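Local coordinates for flavoprotein 390 (Photobacterium phosphoreum, PDB 1FVP), which binds flavin mononucleotide carrying a covalently attached myristate and, as a non-fluorescent relative of bacterial luciferase, may share its alkanal monooxygenase activity, at the interface of chains A and B. Numbering follows the deposited sequence. Chains: chain A/B, Flavoprotein 390.

The interface of chains A and B. Residues chain A 65, 67, 71-72; chain B 12, 32, 45, 47.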
# COMPACT_ATOMS: atom_id res chain seq x y z
N PHE A 65 -3.88 -4.50 -7.35
CA PHE A 65 -2.63 -5.00 -6.75
C PHE A 65 -2.63 -4.38 -5.35
O PHE A 65 -2.91 -3.19 -5.23
CB PHE A 65 -1.35 -4.70 -7.48
CG PHE A 65 -1.18 -5.27 -8.85
CD1 PHE A 65 -1.21 -6.65 -9.04
CD2 PHE A 65 -0.96 -4.43 -9.94
CE1 PHE A 65 -1.05 -7.19 -10.30
CE2 PHE A 65 -0.80 -4.94 -11.23
CZ PHE A 65 -0.84 -6.34 -11.39
N THR A 67 -0.22 -3.98 -2.03
CA THR A 67 1.20 -4.04 -1.68
C THR A 67 1.35 -4.13 -0.17
O THR A 67 0.73 -3.27 0.49
CB THR A 67 1.89 -2.73 -2.23
OG1 THR A 67 0.87 -1.67 -2.10
CG2 THR A 67 2.39 -2.79 -3.67
N LYS A 71 6.52 -7.26 -0.47
CA LYS A 71 5.59 -8.16 -1.14
C LYS A 71 4.47 -7.51 -1.91
O LYS A 71 4.04 -6.42 -1.52
CB LYS A 71 4.94 -9.13 -0.15
CG LYS A 71 5.89 -9.93 0.73
CD LYS A 71 5.15 -11.10 1.39
CE LYS A 71 5.75 -11.52 2.72
NZ LYS A 71 4.68 -11.83 3.71
N LEU A 72 3.99 -8.17 -2.94
CA LEU A 72 2.89 -7.66 -3.80
C LEU A 72 1.81 -8.75 -3.91
O LEU A 72 2.11 -9.95 -4.05
CB LEU A 72 3.54 -7.15 -5.06
CG LEU A 72 3.01 -7.13 -6.45
CD1 LEU A 72 3.27 -8.47 -7.15
CD2 LEU A 72 1.52 -6.81 -6.50
N ASN B 12 0.91 2.33 -12.68
CA ASN B 12 -0.07 1.28 -13.02
C ASN B 12 -0.99 1.83 -14.11
O ASN B 12 -1.77 2.76 -13.89
CB ASN B 12 -0.74 0.78 -11.76
CG ASN B 12 -1.50 -0.52 -11.93
OD1 ASN B 12 -2.67 -0.58 -12.34
ND2 ASN B 12 -0.78 -1.61 -11.60
N LEU B 32 10.83 -7.09 -8.62
CA LEU B 32 10.40 -7.74 -7.40
C LEU B 32 11.36 -8.81 -6.94
O LEU B 32 11.63 -8.77 -5.71
CB LEU B 32 8.92 -8.14 -7.47
CG LEU B 32 7.94 -7.03 -7.13
CD1 LEU B 32 6.51 -7.54 -7.30
CD2 LEU B 32 8.15 -6.59 -5.69
N ILE B 45 7.64 -1.27 -1.10
CA ILE B 45 7.28 -1.09 -2.53
C ILE B 45 6.07 -0.18 -2.61
O ILE B 45 5.62 0.28 -1.54
CB ILE B 45 7.16 -2.45 -3.27
CG1 ILE B 45 5.81 -3.17 -3.00
CG2 ILE B 45 8.34 -3.41 -2.95
CD1 ILE B 45 5.50 -4.29 -4.03
N ILE B 47 2.54 1.13 -5.48
CA ILE B 47 1.92 1.06 -6.80
C ILE B 47 1.11 2.30 -7.07
O ILE B 47 -0.13 2.34 -7.04
CB ILE B 47 1.14 -0.30 -7.00
CG1 ILE B 47 2.12 -1.47 -6.72
CG2 ILE B 47 0.45 -0.40 -8.39
CD1 ILE B 47 1.64 -2.88 -7.07
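The methyl CG2 of A:Thr67 sits in the angle between B:Ile45 and B:Ile47 at the two-fold homodimer interface of this bacterial luciferase family protein. Strands 65-68 and 71-75 of chain A face strand 42-47 of chain B. Threonine suits the position because its branch at CB offers a compact methyl to the partner, lying 3.3 Å from CG1 of B:Ile47 and almost as near to CD1 of B:Ile45. Its rotation (chi1 35°) sets CG2 anti to the carbonyl carbon, which turns the methyl rather than the hydroxyl OG1 toward the isoleucines.

The two isoleucines, beta-branched and at home in a strand, both touch A:Thr67 with their longer arms, which then diverge. In B:Ile45, CG1 projects between backbone N and carbonyl carbon (chi1 79°), and the extended arm carries CD1 to CB of A:Leu72 at 3.6 Å. B:Ile47 points CD1 at CB of A:Phe65, 3.5 Å away, the side chains running at about a right angle. Leucine, with its forked end, fits A:Leu72 to bridge strand and helix: its CD1 meets CD1 of B:Leu32, from helix 21-38, at 3.4 Å.

The contact is sparser toward B:Asn12, a loop residue that hides little surface here, with few atoms meeting. Its amide nitrogen ND2 approaches the A:Phe65 ring edge-on, in the ring plane, 3.3 Å from CD2, with ring and amide planes 79° apart. This is mere van der Waals touch; phenylalanine suits the place by its apolar bulk. At the other margin, A:Lys71 meets chain B through its backbone carbonyl O, near CD1 of B:Ile45, and its side chain adds no buried surface.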